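Side-chain contacts in glucanase (Klebsiella pneumoniae, PDB 5GY3), which probably hydrolyses internal beta-1,4-glucosidic linkages of cellulose and related beta-glucans, as a family 8 glycoside hydrolase: residues A[59-62]-A[63-66]; A[97-100]-A[101-105]; A[104-107]-A[108-112]. One frame throughout, in Å; residues are numbered along the deposited sequence.

Contact 1: residues A[59-62]-A[63-66]; sequences LRDK and SNGL
The guanidinium group of Arg60 presents an edge to the carbonyl of Gly65: NH1 gives a hydrogen bond to Gly65 O at 3.0 Å, with the oxygen close to the guanidinium plane. Bends at chi2 and chi3 (78° and 75°) curl the arginine back over the turn, and its NE is held by a salt bridge to Asp56. The side chains of Asp61 and Asn64 cross at about a right angle, with carboxylate and amide planes 46° apart. Ser63 reaches Asp61 OD1 twice from one face of the carboxylate, OG at 2.7 Å on the syn side and the backbone N at 3.0 Å on the anti side. Asn64 OD1 accepts from Leu66 N at 2.9 Å, an Asx turn. Backbone bonds close the loop: Asp61 N to Leu66 O at 2.7 Å and Gly65 N to Asp61 O at 2.8 Å, with Gly65 at positive phi. This tight reversal follows the C-terminal end of helix 45-59 and precedes strand 70-71. It rests on helix 106-123, where Arg60 touches Ile115, Asn64 touches Tyr122 and Leu66 packs on Ser118 and Thr123.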
loop_
_atom_site.group_PDB
_atom_site.type_symbol
_atom_site.label_atom_id
_atom_site.label_comp_id
_atom_site.label_asym_id
_atom_site.label_seq_id
_atom_site.Cartn_x
_atom_site.Cartn_y
_atom_site.Cartn_z
ATOM N N LEU A 59 -6.502 12.138 12.698
ATOM C CA LEU A 59 -6.951 11.943 11.324
ATOM C C LEU A 59 -8.310 11.269 11.180
ATOM O O LEU A 59 -8.806 11.174 10.052
ATOM C CB LEU A 59 -5.902 11.144 10.541
ATOM C CG LEU A 59 -4.540 11.818 10.386
ATOM C CD1 LEU A 59 -3.590 10.919 9.593
ATOM C CD2 LEU A 59 -4.672 13.198 9.725
ATOM N N ARG A 60 -8.937 10.806 12.259
ATOM C CA ARG A 60 -10.205 10.101 12.100
ATOM C C ARG A 60 -11.255 11.002 11.458
ATOM O O ARG A 60 -11.469 12.138 11.893
ATOM C CB ARG A 60 -10.722 9.587 13.438
ATOM C CG ARG A 60 -12.017 8.797 13.295
ATOM C CD ARG A 60 -11.742 7.392 12.791
ATOM N NE ARG A 60 -11.179 6.582 13.871
ATOM C CZ ARG A 60 -11.295 5.261 13.970
ATOM N NH1 ARG A 60 -11.960 4.570 13.050
ATOM N NH2 ARG A 60 -10.746 4.632 15.002
ATOM N N ASP A 61 -11.900 10.491 10.409
ATOM C CA ASP A 61 -13.064 11.129 9.804
ATOM C C ASP A 61 -14.308 10.562 10.478
ATOM O O ASP A 61 -14.699 9.422 10.216
ATOM C CB ASP A 61 -13.090 10.883 8.295
ATOM C CG ASP A 61 -14.239 11.602 7.590
ATOM O OD1 ASP A 61 -15.221 11.982 8.257
ATOM O OD2 ASP A 61 -14.155 11.779 6.351
ATOM N N LYS A 62 -14.938 11.359 11.347
ATOM C CA LYS A 62 -16.043 10.844 12.149
ATOM C C LYS A 62 -17.302 10.596 11.330
ATOM O O LYS A 62 -18.201 9.889 11.801
ATOM C CB LYS A 62 -16.354 11.810 13.290
ATOM C CG LYS A 62 -15.241 11.943 14.325
ATOM C CD LYS A 62 -15.375 10.906 15.414
ATOM C CE LYS A 62 -14.312 11.112 16.493
ATOM N NZ LYS A 62 -14.282 12.522 16.988
ATOM N N SER A 63 -17.392 11.154 10.122
ATOM C CA SER A 63 -18.598 10.965 9.324
ATOM C C SER A 63 -18.680 9.556 8.752
ATOM O O SER A 63 -19.780 9.057 8.496
ATOM C CB SER A 63 -18.663 12.004 8.202
ATOM O OG SER A 63 -17.664 11.786 7.217
ATOM N N ASN A 64 -17.545 8.893 8.549
ATOM C CA ASN A 64 -17.586 7.563 7.961
ATOM C C ASN A 64 -16.641 6.566 8.616
ATOM O O ASN A 64 -16.603 5.416 8.180
ATOM C CB ASN A 64 -17.307 7.630 6.439
ATOM C CG ASN A 64 -15.957 8.243 6.101
ATOM O OD1 ASN A 64 -15.031 8.257 6.917
ATOM N ND2 ASN A 64 -15.832 8.742 4.874
ATOM N N GLY A 65 -15.892 6.953 9.648
ATOM C CA GLY A 65 -15.004 6.021 10.319
ATOM C C GLY A 65 -13.665 5.793 9.650
ATOM O O GLY A 65 -12.860 5.004 10.172
ATOM N N LEU A 66 -13.390 6.449 8.519
ATOM C CA LEU A 66 -12.109 6.313 7.846
ATOM C C LEU A 66 -11.195 7.448 8.325
ATOM O O LEU A 66 -11.420 8.024 9.392
ATOM C CB LEU A 66 -12.328 6.269 6.333
ATOM C CG LEU A 66 -13.172 5.068 5.873
ATOM C CD1 LEU A 66 -13.516 5.206 4.401
ATOM C CD2 LEU A 66 -12.386 3.788 6.124
#

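Contact 2: residues A[97-100]-A[101-105]; sequences LRAQ and KQWQD
Apolar packing across one helical turn is carried by Ala99 and Trp103, whose CB and CZ3 lie 3.6 Å apart. The indole reaches back along the helix toward the methyl group through chi1 -63°, which sets CG beside the backbone N and anti to the carbonyl carbon. Gln102 CG covers one face of the ring, offset toward its rim, while Trp103 NE1 is hydrogen-bonded to Asn43 and the ring meets Phe48 edge-to-face. Gln100 adds a van der Waals contact, its CG 3.4 Å from Asp105 O.

Backbone bonds run from residue i+4 to residue i: Gln102 N donates to Arg98 O and Trp103 N to Ala99 O, both at 3.0 Å. Beyond them the helix ends. Gln104 takes positive phi (58°), and Gln100 O receives two weak bonds, from Gln104 N and Asp105 N. Here helix 86-103 of the (alpha/alpha)6 barrel of family 8 glycoside hydrolases gives way to a short connection, with Asp105 already at the N-cap of helix 106-123.

Polar side chains gather over the last turn. A bend at chi2 (-69°) folds Gln104 back, and its NE2 donates to Lys101 O at 2.9 Å, with that oxygen near the amide plane. A water bridges Leu97 O and Gln100 OE1, donating a hydrogen bond to each, at 2.7 Å to Leu97 O and 2.5 Å to Gln100 OE1, and accepts a weak bond from Lys101 NZ. The guanidinium of Arg98 forms a salt bridge with Asp308.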
loop_
_atom_site.group_PDB
_atom_site.type_symbol
_atom_site.label_atom_id
_atom_site.label_comp_id
_atom_site.label_asym_id
_atom_site.label_seq_id
_atom_site.Cartn_x
_atom_site.Cartn_y
_atom_site.Cartn_z
ATOM N N LEU A 97 -5.429 -5.397 13.431
ATOM C CA LEU A 97 -5.714 -6.826 13.515
ATOM C C LEU A 97 -4.478 -7.601 13.963
ATOM O O LEU A 97 -4.547 -8.467 14.849
ATOM C CB LEU A 97 -6.220 -7.313 12.159
ATOM C CG LEU A 97 -7.167 -8.494 12.131
ATOM C CD1 LEU A 97 -8.335 -8.181 13.066
ATOM C CD2 LEU A 97 -7.653 -8.684 10.701
ATOM N N ARG A 98 -3.321 -7.282 13.381
ATOM C CA ARG A 98 -2.097 -7.981 13.749
ATOM C C ARG A 98 -1.659 -7.638 15.169
ATOM O O ARG A 98 -1.077 -8.485 15.862
ATOM C CB ARG A 98 -1.007 -7.667 12.723
ATOM C CG ARG A 98 -1.284 -8.364 11.378
ATOM C CD ARG A 98 -0.620 -7.680 10.177
ATOM N NE ARG A 98 0.819 -7.913 10.077
ATOM C CZ ARG A 98 1.391 -8.866 9.337
ATOM N NH1 ARG A 98 0.657 -9.711 8.631
ATOM N NH2 ARG A 98 2.714 -8.969 9.291
ATOM N N ALA A 99 -1.960 -6.426 15.630
ATOM C CA ALA A 99 -1.637 -6.050 17.002
ATOM C C ALA A 99 -2.425 -6.878 18.010
ATOM O O ALA A 99 -1.905 -7.235 19.074
ATOM C CB ALA A 99 -1.909 -4.562 17.209
ATOM N N GLN A 100 -3.693 -7.177 17.706
ATOM C CA GLN A 100 -4.471 -8.026 18.605
ATOM C C GLN A 100 -3.798 -9.375 18.791
ATOM O O GLN A 100 -3.728 -9.898 19.909
ATOM C CB GLN A 100 -5.889 -8.229 18.068
ATOM C CG GLN A 100 -6.738 -9.156 18.952
ATOM C CD GLN A 100 -6.556 -10.622 18.616
ATOM O OE1 GLN A 100 -6.493 -10.992 17.445
ATOM N NE2 GLN A 100 -6.451 -11.463 19.644
ATOM N N LYS A 101 -3.331 -9.970 17.696
ATOM C CA LYS A 101 -2.699 -11.280 17.791
ATOM C C LYS A 101 -1.382 -11.193 18.541
ATOM O O LYS A 101 -1.086 -12.041 19.389
ATOM C CB LYS A 101 -2.481 -11.861 16.398
ATOM C CG LYS A 101 -3.766 -12.234 15.692
ATOM C CD LYS A 101 -3.516 -12.555 14.228
ATOM C CE LYS A 101 -4.618 -13.450 13.688
ATOM N NZ LYS A 101 -5.938 -13.067 14.255
ATOM N N GLN A 102 -0.590 -10.163 18.250
ATOM C CA GLN A 102 0.731 -10.041 18.851
ATOM C C GLN A 102 0.641 -9.865 20.361
ATOM O O GLN A 102 1.357 -10.529 21.118
ATOM C CB GLN A 102 1.475 -8.871 18.213
ATOM C CG GLN A 102 2.826 -8.592 18.833
ATOM C CD GLN A 102 3.844 -9.665 18.508
ATOM O OE1 GLN A 102 3.811 -10.268 17.433
ATOM N NE2 GLN A 102 4.744 -9.924 19.444
ATOM N N TRP A 103 -0.232 -8.969 20.821
ATOM C CA TRP A 103 -0.279 -8.603 22.230
ATOM C C TRP A 103 -1.514 -9.124 22.952
ATOM O O TRP A 103 -1.686 -8.826 24.140
ATOM C CB TRP A 103 -0.174 -7.075 22.384
ATOM C CG TRP A 103 1.143 -6.586 21.865
ATOM C CD1 TRP A 103 2.385 -6.987 22.280
ATOM C CD2 TRP A 103 1.363 -5.634 20.809
ATOM N NE1 TRP A 103 3.359 -6.338 21.555
ATOM C CE2 TRP A 103 2.758 -5.506 20.646
ATOM C CE3 TRP A 103 0.515 -4.869 19.999
ATOM C CZ2 TRP A 103 3.327 -4.656 19.691
ATOM C CZ3 TRP A 103 1.089 -4.014 19.047
ATOM C CH2 TRP A 103 2.479 -3.915 18.913
ATOM N N GLN A 104 -2.361 -9.898 22.269
ATOM C CA GLN A 104 -3.504 -10.580 22.879
ATOM C C GLN A 104 -4.441 -9.587 23.564
ATOM O O GLN A 104 -4.797 -9.731 24.733
ATOM C CB GLN A 104 -3.023 -11.666 23.846
ATOM C CG GLN A 104 -2.287 -12.784 23.139
ATOM C CD GLN A 104 -3.213 -13.602 22.276
ATOM O OE1 GLN A 104 -4.182 -14.179 22.769
ATOM N NE2 GLN A 104 -2.949 -13.628 20.973
ATOM N N ASP A 105 -4.845 -8.566 22.811
ATOM C CA ASP A 105 -5.717 -7.513 23.312
ATOM C C ASP A 105 -6.816 -7.278 22.287
ATOM O O ASP A 105 -6.559 -6.697 21.226
ATOM C CB ASP A 105 -4.933 -6.226 23.567
ATOM C CG ASP A 105 -5.734 -5.194 24.333
ATOM O OD1 ASP A 105 -6.982 -5.189 24.242
ATOM O OD2 ASP A 105 -5.103 -4.379 25.028
HETATM O O HOH W 1 -6.795 -9.968 15.204
#

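Contact 3: residues A[104-107]-A[108-112]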
loop_
_atom_site.group_PDB
_atom_site.type_symbol
_atom_site.label_atom_id
_atom_site.label_comp_id
_atom_site.label_asym_id
_atom_site.label_seq_id
_atom_site.Cartn_x
_atom_site.Cartn_y
_atom_site.Cartn_z
ATOM N N GLN A 104 -2.361 -9.898 22.269
ATOM C CA GLN A 104 -3.504 -10.580 22.879
ATOM C C GLN A 104 -4.441 -9.587 23.564
ATOM O O GLN A 104 -4.797 -9.731 24.733
ATOM C CB GLN A 104 -3.023 -11.666 23.846
ATOM C CG GLN A 104 -2.287 -12.784 23.139
ATOM C CD GLN A 104 -3.213 -13.602 22.276
ATOM O OE1 GLN A 104 -4.182 -14.179 22.769
ATOM N NE2 GLN A 104 -2.949 -13.628 20.973
ATOM N N ASP A 105 -4.845 -8.566 22.811
ATOM C CA ASP A 105 -5.717 -7.513 23.312
ATOM C C ASP A 105 -6.816 -7.278 22.287
ATOM O O ASP A 105 -6.559 -6.697 21.226
ATOM C CB ASP A 105 -4.933 -6.226 23.567
ATOM C CG ASP A 105 -5.734 -5.194 24.333
ATOM O OD1 ASP A 105 -6.982 -5.189 24.242
ATOM O OD2 ASP A 105 -5.103 -4.379 25.028
ATOM N N LYS A 106 -8.042 -7.703 22.622
ATOM C CA LYS A 106 -9.172 -7.616 21.699
ATOM C C LYS A 106 -9.530 -6.184 21.320
ATOM O O LYS A 106 -10.202 -5.984 20.301
ATOM C CB LYS A 106 -10.402 -8.292 22.304
ATOM C CG LYS A 106 -10.989 -7.533 23.496
ATOM C CD LYS A 106 -12.242 -8.225 24.029
ATOM C CE LYS A 106 -12.679 -7.611 25.352
ATOM N NZ LYS A 106 -12.688 -6.116 25.287
ATOM N N ARG A 107 -9.111 -5.190 22.105
ATOM C CA ARG A 107 -9.444 -3.805 21.775
ATOM C C ARG A 107 -8.860 -3.393 20.423
ATOM O O ARG A 107 -9.498 -2.641 19.673
ATOM C CB ARG A 107 -8.974 -2.883 22.902
ATOM C CG ARG A 107 -9.744 -3.134 24.220
ATOM C CD ARG A 107 -9.169 -2.374 25.421
ATOM N NE ARG A 107 -7.776 -2.730 25.693
ATOM C CZ ARG A 107 -7.005 -2.116 26.587
ATOM N NH1 ARG A 107 -7.488 -1.113 27.313
ATOM N NH2 ARG A 107 -5.745 -2.500 26.754
ATOM N N TYR A 108 -7.681 -3.908 20.070
ATOM C CA TYR A 108 -7.130 -3.607 18.749
ATOM C C TYR A 108 -7.988 -4.207 17.641
ATOM O O TYR A 108 -8.158 -3.596 16.577
ATOM C CB TYR A 108 -5.705 -4.133 18.623
ATOM C CG TYR A 108 -4.693 -3.492 19.545
ATOM C CD1 TYR A 108 -4.495 -2.121 19.548
ATOM C CD2 TYR A 108 -3.914 -4.273 20.391
ATOM C CE1 TYR A 108 -3.549 -1.531 20.381
ATOM C CE2 TYR A 108 -2.965 -3.697 21.227
ATOM C CZ TYR A 108 -2.786 -2.329 21.221
ATOM O OH TYR A 108 -1.840 -1.750 22.049
ATOM N N ALA A 109 -8.515 -5.408 17.860
ATOM C CA ALA A 109 -9.351 -6.046 16.849
ATOM C C ALA A 109 -10.711 -5.369 16.742
ATOM O O ALA A 109 -11.270 -5.275 15.643
ATOM C CB ALA A 109 -9.514 -7.530 17.166
ATOM N N ILE A 110 -11.254 -4.887 17.863
ATOM C CA ILE A 110 -12.515 -4.150 17.807
ATOM C C ILE A 110 -12.340 -2.863 17.013
ATOM O O ILE A 110 -13.221 -2.479 16.236
ATOM C CB ILE A 110 -13.052 -3.893 19.229
ATOM C CG1 ILE A 110 -13.561 -5.214 19.814
ATOM C CG2 ILE A 110 -14.141 -2.811 19.219
ATOM C CD1 ILE A 110 -13.832 -5.183 21.314
ATOM N N ALA A 111 -11.179 -2.209 17.153
ATOM C CA ALA A 111 -10.901 -1.026 16.343
ATOM C C ALA A 111 -10.786 -1.386 14.866
ATOM O O ALA A 111 -11.330 -0.685 14.001
ATOM C CB ALA A 111 -9.619 -0.344 16.827
ATOM N N SER A 112 -10.077 -2.472 14.562
ATOM C CA SER A 112 -9.947 -2.921 13.180
ATOM C C SER A 112 -11.313 -3.164 12.552
ATOM O O SER A 112 -11.575 -2.731 11.420
ATOM C CB SER A 112 -9.097 -4.194 13.131
ATOM O OG SER A 112 -8.979 -4.666 11.796
#
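Asp105 and Tyr108 meet where the aspartate methylene lies beside CD2 and CE2 of the phenol ring, CB 3.9 Å from Tyr108 CD2. Their backbones are joined as well: Tyr108 N donates to Asp105 O at 3.2 Å, from above the carbonyl plane. From the next residue on, Ile110 N reaches Lys106 O at 2.9 Å and Ala111 N reaches Arg107 O at 3.1 Å, the regular bonds of a helix now under way. Ile110 CG1 comes within 3.5 Å of the same oxygen, Lys106 O.

The carboxylate of Asp105 caps the start of the helix. Its OD1 accepts from Arg107 N at 3.0 Å on the anti side, while the syn lone pair of the same oxygen takes Arg107 NE, also at 3.0 Å. Arg107 NH2 meets the syn lone pair of OD2 at 2.6 Å, completing a side-on salt bridge with both oxygens near the guanidinium plane. A bend at chi3 (-60°) turns the arginine back onto the cap. Arg45 adds a second salt bridge at OD2, so the carboxylate is probably kept charged.

Farther out, Tyr108 OH is hydrogen-bonded to Asp49 and Arg45, and its ring meets Phe48 edge-to-face, all three in helix 45-59. Tyr108, Ala109 and Ser112 together line the side of helix 106-123 that packs against helix 86-103.

From the N terminus, contact 1 comes first and closes the turn between helix 45-59 and strand 70-71. Contact 2 then spans the last turns of helix 86-103, and contact 3 begins on Gln104 and Asp105, where contact 2 ends, to open helix 106-123. Contact 1 precedes the other two, which overlap at Gln104 and Asp105; none is nested or crosses another. Contacts 2 and 3 touch directly, with centres about 7 Å apart: Ala99 and Gln100 pack on Tyr108 and Ala109, and Leu97 on Ser112, joining two successive antiparallel helices. Contact 1 touches neither, its nearest atoms about 5 Å from contact 3, but it leans on a later part of helix 106-123.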